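Local coordinates for protein cystathionine gamma-synthase (Xanthomonas oryzae pv. oryzae KACC 10331, PDB 6LD9) that probably makes cystathionine in methionine biosynthesis as a pyridoxal phosphate-dependent enzyme, and here holds cystathionine joined to the cofactor as an imine, at residues Val182-Phe187 with Leu202-Thr207. The protein carries 2 engineered substitutions. Sequence-based numbering, arbitrary orientation.
With E9U ((2~{S})-4-[(2~{R})-2-azanyl-3-oxidanyl-3-oxidanylidene-propyl]sulfanyl-2-[(~{E})-[2-methyl-3-oxidanyl-5-(phosphonooxymethyl)pyridin-4-yl]methylideneamino]butanoic acid), chain G.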
ATOM      1  N   VAL C 182     -24.783 -24.393   1.958  1.00 27.36           N
ATOM      2  CA  VAL C 182     -23.902 -23.241   1.713  1.00 26.59           C
ATOM      3  C   VAL C 182     -24.262 -22.638   0.367  1.00 25.73           C
ATOM      4  O   VAL C 182     -24.508 -23.416  -0.604  1.00 23.71           O
ATOM      5  CB  VAL C 182     -22.426 -23.666   1.780  1.00 28.84           C
ATOM      6  CG1 VAL C 182     -22.037 -24.754   0.769  1.00 28.07           C
ATOM      7  CG2 VAL C 182     -21.549 -22.432   1.625  1.00 29.77           C
ATOM      8  N   VAL C 183     -24.343 -21.306   0.306  1.00 26.11           N
ATOM      9  CA  VAL C 183     -24.698 -20.608  -0.971  1.00 24.88           C
ATOM     10  C   VAL C 183     -23.548 -19.724  -1.420  1.00 23.75           C
ATOM     11  O   VAL C 183     -23.130 -18.908  -0.628  1.00 21.93           O
ATOM     12  CB  VAL C 183     -25.979 -19.771  -0.827  1.00 24.76           C
ATOM     13  CG1 VAL C 183     -26.372 -19.133  -2.157  1.00 23.66           C
ATOM     14  CG2 VAL C 183     -27.087 -20.650  -0.299  1.00 25.25           C
ATOM     15  N   ASP C 184     -23.090 -19.915  -2.651  1.00 23.60           N
ATOM     16  CA  ASP C 184     -22.105 -19.039  -3.309  1.00 24.17           C
ATOM     17  C   ASP C 184     -22.878 -17.850  -3.863  1.00 21.79           C
ATOM     18  O   ASP C 184     -23.571 -18.011  -4.822  1.00 21.54           O
ATOM     19  CB  ASP C 184     -21.276 -19.769  -4.375  1.00 25.37           C
ATOM     20  CG  ASP C 184     -20.142 -18.908  -4.954  1.00 27.75           C
ATOM     21  OD1 ASP C 184     -20.221 -17.652  -4.839  1.00 27.38           O
ATOM     22  OD2 ASP C 184     -19.207 -19.491  -5.582  1.00 32.44           O
ATOM     23  N   ASN C 185     -22.716 -16.699  -3.267  1.00 21.63           N
ATOM     24  CA  ASN C 185     -23.562 -15.504  -3.532  1.00 23.38           C
ATOM     25  C   ASN C 185     -22.716 -14.444  -4.233  1.00 22.92           C
ATOM     26  O   ASN C 185     -23.028 -13.258  -4.128  1.00 24.78           O
ATOM     27  CB  ASN C 185     -24.176 -15.017  -2.208  1.00 24.94           C
ATOM     28  CG  ASN C 185     -25.200 -13.911  -2.354  1.00 23.18           C
ATOM     29  OD1 ASN C 185     -25.316 -13.024  -1.486  1.00 23.32           O
ATOM     30  ND2 ASN C 185     -25.951 -14.002  -3.426  1.00 21.16           N
ATOM     31  N   THR C 186     -21.687 -14.875  -4.958  1.00 22.65           N
ATOM     32  CA  THR C 186     -20.722 -13.970  -5.605  1.00 22.67           C
ATOM     33  C   THR C 186     -21.447 -13.039  -6.581  1.00 22.76           C
ATOM     34  O   THR C 186     -21.077 -11.863  -6.709  1.00 26.04           O
ATOM     35  CB  THR C 186     -19.639 -14.787  -6.339  1.00 22.38           C
ATOM     36  OG1 THR C 186     -18.858 -15.454  -5.354  1.00 21.33           O
ATOM     37  CG2 THR C 186     -18.708 -13.961  -7.217  1.00 22.01           C
ATOM     38  N   PHE C 187     -22.193 -13.645  -7.475  1.00 23.30           N
ATOM     39  CA  PHE C 187     -22.812 -12.969  -8.634  1.00 23.19           C
ATOM     40  C   PHE C 187     -23.769 -11.852  -8.254  1.00 23.37           C
ATOM     41  O   PHE C 187     -23.856 -10.926  -9.034  1.00 23.16           O
ATOM     42  CB  PHE C 187     -23.538 -13.975  -9.485  1.00 23.21           C
ATOM     43  CG  PHE C 187     -22.742 -14.364 -10.692  1.00 24.09           C
ATOM     44  CD1 PHE C 187     -21.369 -14.584 -10.569  1.00 23.87           C
ATOM     45  CD2 PHE C 187     -23.384 -14.570 -11.917  1.00 24.10           C
ATOM     46  CE1 PHE C 187     -20.640 -14.951 -11.692  1.00 24.36           C
ATOM     47  CE2 PHE C 187     -22.630 -14.907 -13.037  1.00 26.74           C
ATOM     48  CZ  PHE C 187     -21.262 -15.088 -12.924  1.00 24.95           C
ATOM     49  N   LEU C 202     -24.656 -21.091   5.711  1.00 25.33           N
ATOM     50  CA  LEU C 202     -23.405 -20.474   5.247  1.00 26.40           C
ATOM     51  C   LEU C 202     -23.625 -19.754   3.924  1.00 24.87           C
ATOM     52  O   LEU C 202     -24.259 -20.364   2.994  1.00 24.19           O
ATOM     53  CB  LEU C 202     -22.347 -21.549   5.011  1.00 27.66           C
ATOM     54  CG  LEU C 202     -21.831 -22.263   6.253  1.00 27.97           C
ATOM     55  CD1 LEU C 202     -21.158 -23.561   5.844  1.00 29.06           C
ATOM     56  CD2 LEU C 202     -20.861 -21.371   6.971  1.00 28.23           C
ATOM     57  N   VAL C 203     -23.076 -18.546   3.842  1.00 23.25           N
ATOM     58  CA  VAL C 203     -22.976 -17.869   2.534  1.00 25.41           C
ATOM     59  C   VAL C 203     -21.502 -17.557   2.268  1.00 24.54           C
ATOM     60  O   VAL C 203     -20.778 -17.234   3.214  1.00 23.39           O
ATOM     61  CB  VAL C 203     -23.891 -16.643   2.498  1.00 26.82           C
ATOM     62  CG1 VAL C 203     -23.475 -15.598   3.484  1.00 30.63           C
ATOM     63  CG2 VAL C 203     -23.894 -16.027   1.126  1.00 28.94           C
ATOM     64  N   LEU C 204     -21.055 -17.720   1.041  1.00 24.28           N
ATOM     65  CA  LEU C 204     -19.672 -17.377   0.707  1.00 25.45           C
ATOM     66  C   LEU C 204     -19.581 -16.501  -0.528  1.00 25.10           C
ATOM     67  O   LEU C 204     -20.546 -16.382  -1.273  1.00 25.49           O
ATOM     68  CB  LEU C 204     -18.830 -18.650   0.623  1.00 26.37           C
ATOM     69  CG  LEU C 204     -19.080 -19.647  -0.475  1.00 27.65           C
ATOM     70  CD1 LEU C 204     -18.481 -19.146  -1.773  1.00 28.91           C
ATOM     71  CD2 LEU C 204     -18.461 -20.992  -0.059  1.00 27.09           C
ATOM     72  N   HIS C 205     -18.457 -15.829  -0.656  1.00 24.11           N
ATOM     73  CA  HIS C 205     -18.236 -14.837  -1.726  1.00 24.09           C
ATOM     74  C   HIS C 205     -16.801 -14.934  -2.229  1.00 22.27           C
ATOM     75  O   HIS C 205     -15.870 -15.055  -1.400  1.00 22.07           O
ATOM     76  CB  HIS C 205     -18.403 -13.431  -1.141  1.00 24.70           C
ATOM     77  CG  HIS C 205     -19.792 -13.056  -0.818  1.00 26.42           C
ATOM     78  ND1 HIS C 205     -20.693 -12.662  -1.813  1.00 28.69           N
ATOM     79  CD2 HIS C 205     -20.421 -12.942   0.387  1.00 27.98           C
ATOM     80  CE1 HIS C 205     -21.844 -12.341  -1.230  1.00 29.22           C
ATOM     81  NE2 HIS C 205     -21.711 -12.567   0.139  1.00 28.53           N
ATOM     82  N   SER C 206     -16.594 -14.752  -3.511  1.00 20.61           N
ATOM     83  CA  SER C 206     -15.321 -14.168  -4.007  1.00 20.16           C
ATOM     84  C   SER C 206     -15.454 -12.671  -3.823  1.00 20.44           C
ATOM     85  O   SER C 206     -16.290 -12.127  -4.519  1.00 22.99           O
ATOM     86  CB  SER C 206     -15.073 -14.521  -5.433  1.00 19.26           C
ATOM     87  OG  SER C 206     -14.011 -13.774  -5.976  1.00 18.90           O
ATOM     88  N   THR C 207     -14.791 -12.062  -2.860  1.00 19.92           N
ATOM     89  CA  THR C 207     -14.786 -10.591  -2.703  1.00 20.92           C
ATOM     90  C   THR C 207     -14.051  -9.923  -3.874  1.00 20.17           C
ATOM     91  O   THR C 207     -14.107  -8.691  -3.989  1.00 18.00           O
ATOM     92  CB  THR C 207     -14.130 -10.175  -1.400  1.00 21.40           C
ATOM     93  OG1 THR C 207     -12.799 -10.694  -1.424  1.00 22.77           O
ATOM     94  CG2 THR C 207     -14.950 -10.661  -0.229  1.00 21.89           C
TER
HETATM   95  N1  E9U G 801     -17.285 -18.458  -6.985  1.00 24.83           N
HETATM   96  C2  E9U G 801     -17.728 -17.948  -8.189  1.00 25.59           C
HETATM   97  C3  E9U G 801     -16.811 -17.394  -9.184  1.00 24.71           C
HETATM   98  N   E9U G 801     -14.857 -16.489 -11.044  1.00 32.72           N
HETATM   99  CA  E9U G 801     -13.950 -15.875 -12.043  1.00 34.50           C
HETATM  100  C   E9U G 801     -14.756 -15.721 -13.302  1.00 34.34           C
HETATM  101  O   E9U G 801     -15.755 -16.500 -13.473  1.00 32.92           O
HETATM  102  CB  E9U G 801     -12.712 -16.765 -12.180  1.00 37.56           C
HETATM  103  CG  E9U G 801     -11.931 -16.567 -13.411  1.00 42.11           C
HETATM  104  SD  E9U G 801     -11.188 -18.053 -14.019  1.00 63.79           S
HETATM  105  CE  E9U G 801      -9.663 -18.433 -13.180  1.00 46.77           C
HETATM  106  CZ  E9U G 801      -8.335 -19.100 -13.648  1.00 43.88           C
HETATM  107  CH  E9U G 801      -8.213 -20.434 -12.998  1.00 39.50           C
HETATM  108  NH  E9U G 801      -7.840 -19.052 -15.033  1.00 44.82           N
HETATM  109  C2A E9U G 801     -19.209 -17.913  -8.496  1.00 24.35           C
HETATM  110  C4  E9U G 801     -15.397 -17.415  -8.880  1.00 26.75           C
HETATM  111  C4A E9U G 801     -14.450 -16.893  -9.879  1.00 29.46           C
HETATM  112  C5  E9U G 801     -15.033 -17.957  -7.555  1.00 26.20           C
HETATM  113  C5A E9U G 801     -13.634 -18.019  -7.078  1.00 26.45           C
HETATM  114  C6  E9U G 801     -16.019 -18.448  -6.672  1.00 26.01           C
HETATM  115  O1P E9U G 801     -11.228 -16.195  -8.116  1.00 21.99           O
HETATM  116  O2P E9U G 801     -11.629 -15.078  -5.875  1.00 25.77           O
HETATM  117  O3  E9U G 801     -17.233 -16.943 -10.356  1.00 23.44           O
HETATM  118  O3P E9U G 801     -10.828 -17.411  -5.923  1.00 24.57           O
HETATM  119  O4P E9U G 801     -13.215 -16.768  -6.513  1.00 27.02           O
HETATM  120  OT  E9U G 801     -14.385 -14.871 -14.177  1.00 33.22           O
HETATM  121  OX1 E9U G 801      -7.651 -21.372 -13.514  1.00 35.49           O
HETATM  122  OX2 E9U G 801      -8.649 -20.583 -11.867  1.00 38.48           O
HETATM  123  P   E9U G 801     -11.612 -16.351  -6.654  1.00 27.02           P
HETATM  124  O   HOH W   1     -20.438 -10.792  -4.176  1.00 27.09           O
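Thr-186 and Ser-206 meet where two parallel strands part at the cofactor: Ser-206 N gives a nearly straight hydrogen bond (174°) to Thr-186 OG1 at 3.0 Å. Chi1 of -68° sets that hydroxyl opposite the threonine's own carbonyl carbon, and in turn it donates to the syn lone pair of Asp-184 OD1. The same oxygen accepts from Thr-186 N, closing an Asx turn, so two bonds fix the carboxylate's rotation. Its other oxygen, OD2, lies 2.6 Å from E9U N1, the pyridine nitrogen; as in related enzymes of this fold, the acid probably keeps that nitrogen protonated. A small hydroxyl suits Ser-206, whose OG, turned away from its backbone N (chi1 169°), donates to phosphate oxygen O2P of E9U at 2.7 Å. Leu-204, on the same face of the sheet as Asp-184, packs against it: CD1 touches Asp-184 CG at 3.6 Å and CD2 meets Val-182 CG2, an apolar flank beside the buried carboxylate. On the other face, beta-branched Val-203 lays CG2 on Asn-185 CB, and the imidazole of His-205 lies alongside Asn-185; the NE2 of His-205 is hydrogen-bonded to OE2 of Glu-76. Three backbone hydrogen bonds link the strands, Val-183 N to Leu-202 O, Leu-204 N to Val-183 O and Asn-185 N to Leu-204 O. Strand 151-155 flanks 180-184, antiparallel strand 220-224 flanks 202-206, and helix 63-76 packs against Val-203 and Asn-185.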